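Local coordinates for thymidylate synthase A (Bacillus subtilis, PDB 1BKP) that catalyses the reductive methylation of dUMP to dTMP, with 5,10-methylenetetrahydrofolate as methyl donor and reductant, and works as a homodimer, at the interface of chains A and B. Sequence-based numbering; all coordinates share one arbitrary frame. Chains: chain A/B, Thymidylate synthase A.

Contact 1: the interface of chains A and B. Residues chain A 140-141, 143, 145, 163, 165; chain B 147, 162, 178, 180, 218.
A:Ile143, A:Met145, A:Glu163 and A:Gln165 have extended backbones in strands 143-145 and 161-169, while A:Arg140 and A:Arg141 lie in the loop before strand 143-145. A:Gln165 sends its amide across with CG anti to the backbone N (chi1 -179°). Its OE1 takes two bonds end-on from the B:Arg178 guanidinium, from NH1 at 2.8 Å and from NH2. The two planes stand nearly perpendicular, 87° apart, and NH1 arrives nearly along the C=O axis. A:Gln165 NE2 donates to B:Arg180 O at 3.1 Å, so both ends of the amide are held and its flip is fixed. B:Arg178 NH1 also donates to the phenol oxygen OH of B:Tyr162 at 2.8 Å. B:Tyr162 OH donates, tip to tip, to A:Glu163 OE1 at 2.6 Å, from above the carboxylate plane. The nearby guanidinium may favour a charged carboxylate. CD1 of A:Ile143 sits over one face of the B:Trp147 six-membered ring, 3.9 Å from its centroid and offset toward the rim. B:Trp147 NE1 lies 2.9 Å from the oxygen of water 1, which also binds A:Ile143 O. B:Arg180 runs extended to A:Arg140 O, where NH1 donates at 3.1 Å from above the carbonyl plane. The poorly ordered A:Arg141 lies alongside B:Arg180. The patch belongs to the sheet-to-sheet dimer interface; A:Arg140, A:Arg141 and B:Arg180 belong to the dUMP phosphate site that the two subunits share in this family.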
loop_
_atom_site.group_PDB
_atom_site.type_symbol
_atom_site.label_atom_id
_atom_site.label_comp_id
_atom_site.label_asym_id
_atom_site.label_seq_id
_atom_site.Cartn_x
_atom_site.Cartn_y
_atom_site.Cartn_z
ATOM N N ARG A 140 -5.771 12.988 5.719
ATOM C CA ARG A 140 -5.704 11.524 5.646
ATOM C C ARG A 140 -5.363 11.071 4.209
ATOM O O ARG A 140 -5.511 9.872 3.906
ATOM C CB ARG A 140 -7.053 10.927 6.065
ATOM C CG ARG A 140 -7.212 11.181 7.529
ATOM C CD ARG A 140 -8.439 10.558 8.089
ATOM N NE ARG A 140 -8.578 10.930 9.485
ATOM C CZ ARG A 140 -9.662 11.512 9.980
ATOM N NH1 ARG A 140 -10.721 11.723 9.217
ATOM N NH2 ARG A 140 -9.698 11.811 11.268
ATOM N N ARG A 141 -4.830 11.995 3.405
ATOM C CA ARG A 141 -4.482 11.738 2.027
ATOM C C ARG A 141 -3.104 12.257 1.608
ATOM O O ARG A 141 -2.977 12.719 0.487
ATOM C CB ARG A 141 -5.525 12.456 1.120
ATOM C CG ARG A 141 -6.949 12.072 1.358
ATOM C CD ARG A 141 -7.903 13.199 1.029
ATOM N NE ARG A 141 -7.517 14.007 -0.110
ATOM C CZ ARG A 141 -7.656 15.328 -0.161
ATOM N NH1 ARG A 141 -8.206 15.988 0.851
ATOM N NH2 ARG A 141 -7.262 15.993 -1.237
ATOM N N ILE A 143 -0.428 11.274 0.162
ATOM C CA ILE A 143 0.064 10.105 -0.571
ATOM C C ILE A 143 0.788 10.445 -1.895
ATOM O O ILE A 143 0.403 11.435 -2.524
ATOM C CB ILE A 143 -1.164 9.249 -0.965
ATOM C CG1 ILE A 143 -1.848 8.628 0.281
ATOM C CG2 ILE A 143 -0.773 8.188 -2.100
ATOM C CD1 ILE A 143 -3.153 8.017 -0.020
ATOM N N MET A 145 2.356 8.586 -5.469
ATOM C CA MET A 145 2.081 7.374 -6.245
ATOM C C MET A 145 2.800 7.379 -7.525
ATOM O O MET A 145 2.527 8.277 -8.386
ATOM C CB MET A 145 0.523 7.416 -6.579
ATOM C CG MET A 145 -0.067 6.169 -7.347
ATOM S SD MET A 145 0.315 4.688 -6.505
ATOM C CE MET A 145 -0.515 4.921 -4.936
ATOM N N GLU A 163 4.884 3.780 -3.645
ATOM C CA GLU A 163 3.985 4.737 -2.962
ATOM C C GLU A 163 4.427 5.077 -1.601
ATOM O O GLU A 163 5.228 4.323 -0.943
ATOM C CB GLU A 163 2.498 4.185 -2.905
ATOM C CG GLU A 163 2.444 2.966 -1.975
ATOM C CD GLU A 163 1.002 2.434 -1.786
ATOM O OE1 GLU A 163 0.051 3.164 -1.993
ATOM O OE2 GLU A 163 0.843 1.301 -1.382
ATOM N N GLN A 165 2.880 7.213 2.140
ATOM C CA GLN A 165 1.757 7.919 2.822
ATOM C C GLN A 165 2.444 8.602 4.038
ATOM O O GLN A 165 3.234 7.998 4.746
ATOM C CB GLN A 165 0.622 6.966 3.269
ATOM C CG GLN A 165 -0.467 7.839 3.920
ATOM C CD GLN A 165 -1.786 7.090 4.064
ATOM O OE1 GLN A 165 -1.910 5.983 3.700
ATOM N NE2 GLN A 165 -2.815 7.783 4.598
ATOM N N TRP B 147 -6.171 5.212 -7.072
ATOM C CA TRP B 147 -5.511 6.523 -6.798
ATOM C C TRP B 147 -4.698 6.950 -8.016
ATOM O O TRP B 147 -3.516 6.686 -8.092
ATOM C CB TRP B 147 -4.564 6.383 -5.646
ATOM C CG TRP B 147 -4.175 7.706 -5.016
ATOM C CD1 TRP B 147 -3.153 8.518 -5.358
ATOM C CD2 TRP B 147 -4.882 8.361 -3.966
ATOM N NE1 TRP B 147 -3.181 9.673 -4.586
ATOM C CE2 TRP B 147 -4.232 9.592 -3.720
ATOM C CE3 TRP B 147 -6.038 8.029 -3.220
ATOM C CZ2 TRP B 147 -4.707 10.518 -2.729
ATOM C CZ3 TRP B 147 -6.480 8.933 -2.281
ATOM C CH2 TRP B 147 -5.803 10.175 -2.046
ATOM N N TYR B 162 -8.105 1.835 -1.789
ATOM C CA TYR B 162 -7.796 2.298 -3.137
ATOM C C TYR B 162 -6.898 1.352 -3.919
ATOM O O TYR B 162 -6.596 1.653 -5.066
ATOM C CB TYR B 162 -7.137 3.713 -3.060
ATOM C CG TYR B 162 -5.777 3.691 -2.355
ATOM C CD1 TYR B 162 -5.661 3.704 -0.949
ATOM C CD2 TYR B 162 -4.585 3.513 -3.101
ATOM C CE1 TYR B 162 -4.412 3.565 -0.318
ATOM C CE2 TYR B 162 -3.332 3.328 -2.455
ATOM C CZ TYR B 162 -3.271 3.379 -1.041
ATOM O OH TYR B 162 -2.003 3.320 -0.448
ATOM N N ARG B 178 -5.381 -2.318 0.692
ATOM C CA ARG B 178 -5.000 -1.212 1.568
ATOM C C ARG B 178 -5.993 -0.128 1.510
ATOM O O ARG B 178 -6.366 0.337 0.415
ATOM C CB ARG B 178 -3.623 -0.631 1.243
ATOM C CG ARG B 178 -3.133 0.442 2.315
ATOM C CD ARG B 178 -1.632 0.622 2.187
ATOM N NE ARG B 178 -1.219 1.498 3.294
ATOM C CZ ARG B 178 -1.262 2.839 3.324
ATOM N NH1 ARG B 178 -1.670 3.604 2.276
ATOM N NH2 ARG B 178 -0.904 3.447 4.475
ATOM N N ARG B 180 -6.167 3.838 2.842
ATOM C CA ARG B 180 -5.316 4.939 3.324
ATOM C C ARG B 180 -5.817 5.430 4.692
ATOM O O ARG B 180 -5.045 5.887 5.561
ATOM C CB ARG B 180 -5.421 6.083 2.329
ATOM C CG ARG B 180 -6.894 6.642 2.143
ATOM C CD ARG B 180 -6.844 7.941 1.324
ATOM N NE ARG B 180 -8.212 8.409 0.989
ATOM C CZ ARG B 180 -8.975 9.219 1.727
ATOM N NH1 ARG B 180 -8.465 9.734 2.825
ATOM N NH2 ARG B 180 -10.220 9.569 1.320
ATOM N N GLY B 218 -3.866 2.554 6.863
ATOM C CA GLY B 218 -2.893 3.591 7.216
ATOM C C GLY B 218 -3.383 4.400 8.421
ATOM O O GLY B 218 -2.975 4.163 9.520
HETATM O O HOH W 1 -1.100 11.727 -4.631
#

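Contact 2: the interface of chains A and B. Residues chain A 110, 113, 115, 145, 147-151; chain B 113, 115, 145, 147-151.
The loop 147-151 of each chain meets its twin and the partner's segment around residues 113 and 115, with helix 108-112 of chain A behind; strands 143-145 of chain A and 142-145 of chain B bring their ends together. Side chains of chain A grip B:Asp150 at both carboxylate oxygens. A:Lys113, extended with CG anti to the backbone N (chi1 -157°), makes a salt bridge from NZ to B:Asp150 OD2 at 2.7 Å. A:Asn148 ND2 donates to B:Asp150 OD2 at 2.9 Å, from above the carboxylate plane. A:Asn115 ND2 reaches the anti lone pair of B:Asp150 OD1 at 3.0 Å. A:Lys113 NZ also bridges to A:Glu151 OE1, which would help to hold the lysine amino group. A:Asn148 is itself fixed: ND2 donates to A:Gln110 OE1 at 3.0 Å, and OD1 accepts from A:Asp150 N in the carbonyl plane. An alanine here would probably loosen the hold on B:Asp150 and the turn at A:Asp150, since both amide ends would be lost. The twin differs in detail. B:Lys113 bends at chi3 (85°), and its NZ makes a salt bridge to A:Asp150 OD2 at 2.8 Å. B:Asn115 OD1 is modelled 2.9 Å from A:Asp150 OD1, two acceptors that clash, so its amide may be flipped. Water 3 joins A:Asp150 OD2 and B:Asp150 OD2. A:Met145 SD lies 3.6 Å from B:Met145 CE, tip to tip. These reciprocal contacts tie the subunits together at the dimer axis.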
loop_
_atom_site.group_PDB
_atom_site.type_symbol
_atom_site.label_atom_id
_atom_site.label_comp_id
_atom_site.label_asym_id
_atom_site.label_seq_id
_atom_site.Cartn_x
_atom_site.Cartn_y
_atom_site.Cartn_z
ATOM N N GLN A 110 6.744 10.640 -13.144
ATOM C CA GLN A 110 5.456 10.725 -12.495
ATOM C C GLN A 110 5.459 11.821 -11.425
ATOM O O GLN A 110 4.443 12.462 -11.188
ATOM C CB GLN A 110 5.092 9.373 -11.883
ATOM C CG GLN A 110 4.686 8.307 -13.012
ATOM C CD GLN A 110 3.544 8.817 -13.877
ATOM O OE1 GLN A 110 2.617 9.469 -13.353
ATOM N NE2 GLN A 110 3.569 8.549 -15.168
ATOM N N LYS A 113 5.027 15.518 -13.063
ATOM C CA LYS A 113 3.903 15.888 -13.892
ATOM C C LYS A 113 3.087 16.956 -13.162
ATOM O O LYS A 113 2.684 16.740 -12.040
ATOM C CB LYS A 113 3.062 14.640 -14.080
ATOM C CG LYS A 113 2.190 14.586 -15.254
ATOM C CD LYS A 113 1.977 13.111 -15.640
ATOM C CE LYS A 113 1.096 13.063 -16.791
ATOM N NZ LYS A 113 0.539 11.724 -16.940
ATOM N N ASN A 115 -0.013 18.065 -12.240
ATOM C CA ASN A 115 -1.355 17.584 -12.361
ATOM C C ASN A 115 -2.289 17.959 -11.228
ATOM O O ASN A 115 -3.436 17.530 -11.237
ATOM C CB ASN A 115 -1.311 16.045 -12.591
ATOM C CG ASN A 115 -0.424 15.290 -11.550
ATOM O OD1 ASN A 115 -0.155 15.785 -10.473
ATOM N ND2 ASN A 115 -0.039 14.059 -11.866
ATOM N N MET A 145 2.356 8.586 -5.469
ATOM C CA MET A 145 2.081 7.374 -6.245
ATOM C C MET A 145 2.800 7.379 -7.525
ATOM O O MET A 145 2.527 8.277 -8.386
ATOM C CB MET A 145 0.523 7.416 -6.579
ATOM C CG MET A 145 -0.067 6.169 -7.347
ATOM S SD MET A 145 0.315 4.688 -6.505
ATOM C CE MET A 145 -0.515 4.921 -4.936
ATOM N N TRP A 147 2.676 4.452 -9.342
ATOM C CA TRP A 147 1.873 3.439 -10.113
ATOM C C TRP A 147 0.650 4.149 -10.754
ATOM O O TRP A 147 -0.460 4.125 -10.208
ATOM C CB TRP A 147 1.346 2.322 -9.214
ATOM C CG TRP A 147 0.870 1.120 -9.949
ATOM C CD1 TRP A 147 -0.358 0.885 -10.398
ATOM C CD2 TRP A 147 1.672 -0.003 -10.317
ATOM N NE1 TRP A 147 -0.397 -0.339 -11.045
ATOM C CE2 TRP A 147 0.843 -0.898 -11.013
ATOM C CE3 TRP A 147 3.020 -0.327 -10.126
ATOM C CZ2 TRP A 147 1.313 -2.127 -11.524
ATOM C CZ3 TRP A 147 3.506 -1.554 -10.636
ATOM C CH2 TRP A 147 2.670 -2.421 -11.311
ATOM N N ASN A 148 0.889 4.864 -11.828
ATOM C CA ASN A 148 -0.129 5.595 -12.546
ATOM C C ASN A 148 -0.693 4.564 -13.555
ATOM O O ASN A 148 -0.045 4.250 -14.552
ATOM C CB ASN A 148 0.523 6.736 -13.331
ATOM C CG ASN A 148 -0.512 7.592 -14.080
ATOM O OD1 ASN A 148 -1.569 7.093 -14.509
ATOM N ND2 ASN A 148 -0.156 8.855 -14.347
ATOM N N PRO A 149 -1.962 4.143 -13.355
ATOM C CA PRO A 149 -2.606 3.130 -14.231
ATOM C C PRO A 149 -2.723 3.478 -15.722
ATOM O O PRO A 149 -2.716 2.598 -16.554
ATOM C CB PRO A 149 -3.975 2.876 -13.546
ATOM C CG PRO A 149 -4.233 4.209 -12.771
ATOM C CD PRO A 149 -2.900 4.727 -12.361
ATOM N N ASP A 150 -2.743 4.761 -16.018
ATOM C CA ASP A 150 -2.913 5.225 -17.399
ATOM C C ASP A 150 -1.604 5.161 -18.164
ATOM O O ASP A 150 -1.608 5.211 -19.379
ATOM C CB ASP A 150 -3.336 6.701 -17.399
ATOM C CG ASP A 150 -4.798 6.900 -17.105
ATOM O OD1 ASP A 150 -5.627 6.046 -17.382
ATOM O OD2 ASP A 150 -5.144 7.963 -16.633
ATOM N N GLU A 151 -0.504 5.027 -17.450
ATOM C CA GLU A 151 0.777 5.093 -18.121
ATOM C C GLU A 151 1.712 3.921 -17.919
ATOM O O GLU A 151 2.847 3.970 -18.426
ATOM C CB GLU A 151 1.506 6.406 -17.694
ATOM C CG GLU A 151 0.705 7.631 -18.066
ATOM C CD GLU A 151 1.623 8.866 -18.304
ATOM O OE1 GLU A 151 2.064 9.534 -17.382
ATOM O OE2 GLU A 151 1.916 9.122 -19.472
ATOM N N LYS B 113 -11.487 2.360 -17.193
ATOM C CA LYS B 113 -10.772 3.013 -18.285
ATOM C C LYS B 113 -9.986 2.000 -19.051
ATOM O O LYS B 113 -9.218 1.274 -18.440
ATOM C CB LYS B 113 -9.776 4.059 -17.814
ATOM C CG LYS B 113 -10.387 5.388 -17.368
ATOM C CD LYS B 113 -9.298 6.411 -16.831
ATOM C CE LYS B 113 -8.660 7.194 -17.998
ATOM N NZ LYS B 113 -7.791 8.261 -17.378
ATOM N N ASN B 115 -7.045 1.370 -20.613
ATOM C CA ASN B 115 -5.754 1.982 -20.679
ATOM C C ASN B 115 -4.632 0.980 -20.684
ATOM O O ASN B 115 -3.476 1.378 -20.514
ATOM C CB ASN B 115 -5.558 3.003 -19.518
ATOM C CG ASN B 115 -5.869 2.413 -18.110
ATOM O OD1 ASN B 115 -6.157 3.168 -17.132
ATOM N ND2 ASN B 115 -5.859 1.080 -18.018
ATOM N N MET B 145 -5.439 -0.068 -8.987
ATOM C CA MET B 145 -5.184 1.225 -8.333
ATOM C C MET B 145 -6.319 2.162 -8.636
ATOM O O MET B 145 -6.561 2.445 -9.846
ATOM C CB MET B 145 -3.870 1.811 -8.985
ATOM C CG MET B 145 -3.336 3.179 -8.390
ATOM S SD MET B 145 -3.177 3.095 -6.660
ATOM C CE MET B 145 -1.887 1.801 -6.345
ATOM N N TRP B 147 -6.171 5.212 -7.072
ATOM C CA TRP B 147 -5.511 6.523 -6.798
ATOM C C TRP B 147 -4.698 6.950 -8.016
ATOM O O TRP B 147 -3.516 6.686 -8.092
ATOM C CB TRP B 147 -4.564 6.383 -5.646
ATOM C CG TRP B 147 -4.175 7.706 -5.016
ATOM C CD1 TRP B 147 -3.153 8.518 -5.358
ATOM C CD2 TRP B 147 -4.882 8.361 -3.966
ATOM N NE1 TRP B 147 -3.181 9.673 -4.586
ATOM C CE2 TRP B 147 -4.232 9.592 -3.720
ATOM C CE3 TRP B 147 -6.038 8.029 -3.220
ATOM C CZ2 TRP B 147 -4.707 10.518 -2.729
ATOM C CZ3 TRP B 147 -6.480 8.933 -2.281
ATOM C CH2 TRP B 147 -5.803 10.175 -2.046
ATOM N N ASN B 148 -5.368 7.520 -9.010
ATOM C CA ASN B 148 -4.767 7.924 -10.221
ATOM C C ASN B 148 -4.322 9.372 -9.934
ATOM O O ASN B 148 -5.118 10.231 -9.857
ATOM C CB ASN B 148 -5.833 7.827 -11.298
ATOM C CG ASN B 148 -5.274 8.227 -12.662
ATOM O OD1 ASN B 148 -4.375 9.038 -12.749
ATOM N ND2 ASN B 148 -5.851 7.709 -13.707
ATOM N N PRO B 149 -2.992 9.631 -9.916
ATOM C CA PRO B 149 -2.519 10.982 -9.607
ATOM C C PRO B 149 -2.913 12.078 -10.619
ATOM O O PRO B 149 -3.116 13.222 -10.234
ATOM C CB PRO B 149 -1.029 10.759 -9.358
ATOM C CG PRO B 149 -0.667 9.630 -10.330
ATOM C CD PRO B 149 -1.904 8.726 -10.388
ATOM N N ASP B 150 -3.245 11.686 -11.857
ATOM C CA ASP B 150 -3.600 12.673 -12.873
ATOM C C ASP B 150 -5.074 13.051 -12.715
ATOM O O ASP B 150 -5.522 14.037 -13.303
ATOM C CB ASP B 150 -3.445 12.093 -14.312
ATOM C CG ASP B 150 -2.005 11.930 -14.733
ATOM O OD1 ASP B 150 -1.147 12.655 -14.251
ATOM O OD2 ASP B 150 -1.675 11.053 -15.525
ATOM N N GLU B 151 -5.829 12.313 -11.904
ATOM C CA GLU B 151 -7.264 12.597 -11.935
ATOM C C GLU B 151 -7.895 12.902 -10.642
ATOM O O GLU B 151 -9.097 13.100 -10.590
ATOM C CB GLU B 151 -8.040 11.444 -12.644
ATOM C CG GLU B 151 -7.564 11.206 -13.977
ATOM C CD GLU B 151 -8.720 10.742 -14.899
ATOM O OE1 GLU B 151 -8.992 9.544 -14.950
ATOM O OE2 GLU B 151 -9.360 11.602 -15.538
HETATM O O HOH W 2 -5.300 15.538 -10.306
HETATM O O HOH W 3 -3.555 10.253 -17.187
HETATM O O HOH W 4 -0.898 1.845 -19.184
#

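Contact 1 and contact 2 lie about 13 Å apart, measured between the centres of their C-alpha atoms, in one two-fold interface. They share A:Met145 and B:Trp147, so the end of strand 143-145 of chain A and the start of the loop 147-151 of chain B serve both. Contact 1 joins strands and arginines that bind dUMP across the dimer; contact 2 joins loops through charged pairs. Their centres are about 14 and 15 Å from the nucleophile A:Cys160. Since substrate sites draw on both subunits, dimer stability and active-site shape are likely to be coupled through this continuous surface.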